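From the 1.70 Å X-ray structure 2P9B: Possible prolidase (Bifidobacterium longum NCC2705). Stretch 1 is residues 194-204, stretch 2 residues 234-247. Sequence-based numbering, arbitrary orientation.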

# COMPACT_ATOMS: atom_id res chain seq x y z
N ASN A 194 19.69 -2.07 -8.82
CA ASN A 194 18.77 -2.06 -7.69
C ASN A 194 18.71 -3.42 -7.02
O ASN A 194 18.74 -3.51 -5.80
CB ASN A 194 17.37 -1.65 -8.15
CG ASN A 194 17.09 -0.18 -7.95
OD1 ASN A 194 17.95 0.57 -7.48
ND2 ASN A 194 15.89 0.26 -8.30
N LEU A 195 18.62 -4.47 -7.82
CA LEU A 195 18.56 -5.82 -7.28
C LEU A 195 19.83 -6.14 -6.49
O LEU A 195 19.76 -6.68 -5.38
CB LEU A 195 18.38 -6.83 -8.42
CG LEU A 195 17.04 -6.73 -9.17
CD1 LEU A 195 17.08 -7.61 -10.42
CD2 LEU A 195 15.91 -7.16 -8.25
N LYS A 196 20.98 -5.80 -7.05
CA LYS A 196 22.26 -6.04 -6.39
C LYS A 196 22.29 -5.31 -5.04
O LYS A 196 22.88 -5.80 -4.07
CB LYS A 196 23.41 -5.58 -7.29
CG LYS A 196 24.81 -5.73 -6.66
CD LYS A 196 25.10 -7.17 -6.24
CE LYS A 196 26.43 -7.25 -5.50
NZ LYS A 196 26.58 -8.52 -4.74
N ALA A 197 21.65 -4.14 -4.99
CA ALA A 197 21.61 -3.34 -3.78
C ALA A 197 20.67 -3.90 -2.72
O ALA A 197 20.65 -3.41 -1.59
CB ALA A 197 21.21 -1.91 -4.12
N GLY A 198 19.87 -4.89 -3.10
CA GLY A 198 18.97 -5.52 -2.14
C GLY A 198 17.49 -5.17 -2.13
O GLY A 198 16.78 -5.55 -1.20
N VAL A 199 17.01 -4.46 -3.14
CA VAL A 199 15.59 -4.10 -3.14
C VAL A 199 14.71 -5.35 -3.28
O VAL A 199 15.16 -6.38 -3.77
CB VAL A 199 15.24 -3.13 -4.30
CG1 VAL A 199 16.18 -1.93 -4.27
CG2 VAL A 199 15.31 -3.84 -5.64
N ASN A 200 13.47 -5.25 -2.81
CA ASN A 200 12.53 -6.36 -2.96
C ASN A 200 11.22 -5.83 -3.55
O ASN A 200 10.14 -6.33 -3.28
CB ASN A 200 12.33 -7.15 -1.65
CG ASN A 200 11.74 -6.33 -0.53
OD1 ASN A 200 12.07 -5.15 -0.36
ND2 ASN A 200 10.89 -6.96 0.27
N ALA A 201 11.38 -4.80 -4.38
CA ALA A 201 10.29 -4.16 -5.12
C ALA A 201 10.95 -3.24 -6.16
O ALA A 201 12.08 -2.80 -5.97
CB ALA A 201 9.40 -3.33 -4.17
N ILE A 202 10.26 -3.01 -7.27
CA ILE A 202 10.77 -2.13 -8.32
C ILE A 202 9.67 -1.16 -8.72
O ILE A 202 8.50 -1.55 -8.80
CB ILE A 202 11.21 -2.92 -9.58
CG1 ILE A 202 12.46 -3.75 -9.28
CG2 ILE A 202 11.50 -1.95 -10.72
CD1 ILE A 202 13.70 -2.92 -8.98
N LYS A 203 10.04 0.09 -8.97
CA LYS A 203 9.08 1.11 -9.40
C LYS A 203 9.57 1.77 -10.69
O LYS A 203 10.72 2.22 -10.77
CB LYS A 203 8.93 2.19 -8.32
CG LYS A 203 8.10 3.39 -8.76
CD LYS A 203 6.68 2.97 -9.13
CE LYS A 203 5.77 4.19 -9.25
NZ LYS A 203 4.34 3.80 -9.23
N ILE A 204 8.70 1.79 -11.69
CA ILE A 204 9.01 2.40 -12.98
C ILE A 204 8.01 3.53 -13.22
O ILE A 204 6.83 3.40 -12.87
CB ILE A 204 8.82 1.40 -14.15
CG1 ILE A 204 9.66 0.14 -13.94
CG2 ILE A 204 9.22 2.06 -15.47
CD1 ILE A 204 9.33 -0.97 -14.92
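Stretch 2 234-247: DEAHQYGVIVGAHA

Stretch 2 repeats the course of stretch 1, running from helix through a turn into a β-strand, and it lies alongside in the same direction, with 617 Å² buried between the two. The strands 202-204 and 243-247 are parallel neighbours in a sheet. Their axes approach to 4.7 Å and their N-to-C directions differ by 23° (signed crossing angle -23°). I202 is paired with V243, K203 with G244 and I204 with A245, the CA atoms of these pairs lying 4.7, 4.9 and 4.6 Å apart. The backbone of stretch 2 is extended from V241 to A247, after G240, at positive phi (66°), has carried the chain out of the helical segment 234-238.

Four hydrogen bonds fix the register in the alternating pattern of a parallel pair. I202 N donates to I242 O (3.1 Å) and I202 O accepts from G244 N (2.9 Å); one step on, I204 N donates to G244 O (2.8 Å) and I204 O accepts from H246 N (2.9 Å). Just before the first bridge, one water donates to N200 O (2.7 Å) and accepts from I242 N (3.0 Å), so the two chains are already linked there through solvent.

L195, I202 and V241 cover the most surface. L195, near the end of its helix, points toward stretch 2 with an m, t side chain. Its CD1 lies 3.6 Å from CD2 of Y239 and 3.8 Å from O of E235, while its CD2 packs 3.9 Å from CG2 of V241. V241 thus touches both the helix and the strand of stretch 1: its t rotamer leaves CG1 3.4 Å from N of A201 and 3.9 Å from CG1 of I202. The same CG1 of I202 is 4.2 Å from CB of A236, so this isoleucine also meets the helix that precedes the strand of stretch 2.

I202, I204, V243 and A245 share one face of the sheet. There CD1 of I204 packs 3.5 Å from CG1 of V243, and CB of I202 lies 4.0 Å from V243 CG2. K203 turns to the other face, where G244 brings no side chain; a CB on G244 would point to this face, about 4.4 Å from CD of K203. The long side chain of K203 runs forward along stretch 2 until NZ lies 3.1 Å from CB of H246, and its ammonium group is hydrogen-bonded elsewhere in the structure.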

# COMPACT_ATOMS: atom_id res chain seq x y z
N ASP A 234 11.55 -8.53 -16.94
CA ASP A 234 12.19 -9.83 -17.10
C ASP A 234 13.26 -10.04 -16.03
O ASP A 234 13.30 -11.07 -15.37
CB ASP A 234 12.83 -9.94 -18.49
CG ASP A 234 13.56 -11.25 -18.70
OD1 ASP A 234 12.91 -12.32 -18.65
OD2 ASP A 234 14.80 -11.23 -18.92
N GLU A 235 14.11 -9.03 -15.86
CA GLU A 235 15.19 -9.09 -14.89
C GLU A 235 14.68 -9.17 -13.45
O GLU A 235 15.14 -10.00 -12.67
CB GLU A 235 16.09 -7.86 -15.05
CG GLU A 235 17.41 -7.93 -14.32
CD GLU A 235 18.27 -9.09 -14.79
OE1 GLU A 235 18.33 -9.34 -16.01
OE2 GLU A 235 18.89 -9.75 -13.93
N ALA A 236 13.72 -8.32 -13.10
CA ALA A 236 13.18 -8.34 -11.74
C ALA A 236 12.52 -9.68 -11.42
O ALA A 236 12.73 -10.23 -10.34
CB ALA A 236 12.17 -7.22 -11.57
N HIS A 237 11.74 -10.19 -12.36
CA HIS A 237 11.03 -11.45 -12.15
C HIS A 237 11.96 -12.65 -11.98
O HIS A 237 11.59 -13.63 -11.34
CB HIS A 237 10.06 -11.68 -13.31
CG HIS A 237 8.94 -10.69 -13.35
ND1 HIS A 237 8.10 -10.54 -14.43
CD2 HIS A 237 8.53 -9.78 -12.43
CE1 HIS A 237 7.22 -9.59 -14.18
NE2 HIS A 237 7.46 -9.11 -12.97
N GLN A 238 13.15 -12.56 -12.55
CA GLN A 238 14.13 -13.64 -12.42
C GLN A 238 14.46 -13.81 -10.94
O GLN A 238 14.83 -14.90 -10.50
CB GLN A 238 15.41 -13.31 -13.19
CG GLN A 238 15.35 -13.58 -14.67
CD GLN A 238 16.66 -13.26 -15.34
OE1 GLN A 238 17.73 -13.58 -14.82
NE2 GLN A 238 16.59 -12.63 -16.51
N TYR A 239 14.32 -12.72 -10.19
CA TYR A 239 14.61 -12.73 -8.77
C TYR A 239 13.35 -12.71 -7.92
O TYR A 239 13.40 -12.49 -6.71
CB TYR A 239 15.51 -11.54 -8.42
CG TYR A 239 16.89 -11.69 -9.00
CD1 TYR A 239 17.88 -12.39 -8.31
CD2 TYR A 239 17.21 -11.19 -10.26
CE1 TYR A 239 19.14 -12.59 -8.85
CE2 TYR A 239 18.47 -11.38 -10.83
CZ TYR A 239 19.43 -12.09 -10.11
OH TYR A 239 20.67 -12.31 -10.64
N GLY A 240 12.21 -12.95 -8.57
CA GLY A 240 10.94 -12.98 -7.86
C GLY A 240 10.51 -11.65 -7.27
O GLY A 240 9.76 -11.61 -6.30
N VAL A 241 10.98 -10.56 -7.87
CA VAL A 241 10.63 -9.23 -7.39
C VAL A 241 9.48 -8.63 -8.19
O VAL A 241 9.50 -8.64 -9.42
CB VAL A 241 11.87 -8.31 -7.45
CG1 VAL A 241 11.48 -6.88 -7.11
CG2 VAL A 241 12.92 -8.81 -6.47
N ILE A 242 8.47 -8.11 -7.50
CA ILE A 242 7.33 -7.51 -8.19
C ILE A 242 7.62 -6.09 -8.66
O ILE A 242 8.28 -5.30 -7.98
CB ILE A 242 6.06 -7.48 -7.31
CG1 ILE A 242 6.33 -6.73 -6.02
CG2 ILE A 242 5.59 -8.90 -7.02
CD1 ILE A 242 5.06 -6.42 -5.23
N VAL A 243 7.11 -5.77 -9.84
CA VAL A 243 7.31 -4.47 -10.47
C VAL A 243 6.03 -3.65 -10.54
O VAL A 243 4.98 -4.17 -10.90
CB VAL A 243 7.86 -4.65 -11.90
CG1 VAL A 243 8.05 -3.30 -12.57
CG2 VAL A 243 9.17 -5.43 -11.85
N GLY A 244 6.14 -2.38 -10.18
CA GLY A 244 5.01 -1.48 -10.23
C GLY A 244 5.35 -0.38 -11.21
O GLY A 244 6.51 0.02 -11.34
N ALA A 245 4.34 0.10 -11.93
CA ALA A 245 4.57 1.17 -12.89
C ALA A 245 3.52 2.23 -12.67
O ALA A 245 2.33 1.94 -12.56
CB ALA A 245 4.47 0.63 -14.31
N HIS A 246 3.98 3.47 -12.58
CA HIS A 246 3.07 4.58 -12.40
C HIS A 246 2.68 5.00 -13.81
O HIS A 246 3.53 5.27 -14.66
CB HIS A 246 3.80 5.67 -11.60
CG HIS A 246 3.85 7.00 -12.27
ND1 HIS A 246 2.74 7.81 -12.41
CD2 HIS A 246 4.89 7.70 -12.78
CE1 HIS A 246 3.10 8.95 -12.97
NE2 HIS A 246 4.40 8.91 -13.21
N ALA A 247 1.38 4.99 -14.08
CA ALA A 247 0.87 5.35 -15.40
C ALA A 247 -0.49 6.01 -15.24
O ALA A 247 -1.37 5.48 -14.56
CB ALA A 247 0.75 4.11 -16.27
O HOH W 1 8.77 -8.36 -4.48
O HOH W 2 6.94 -3.10 -6.90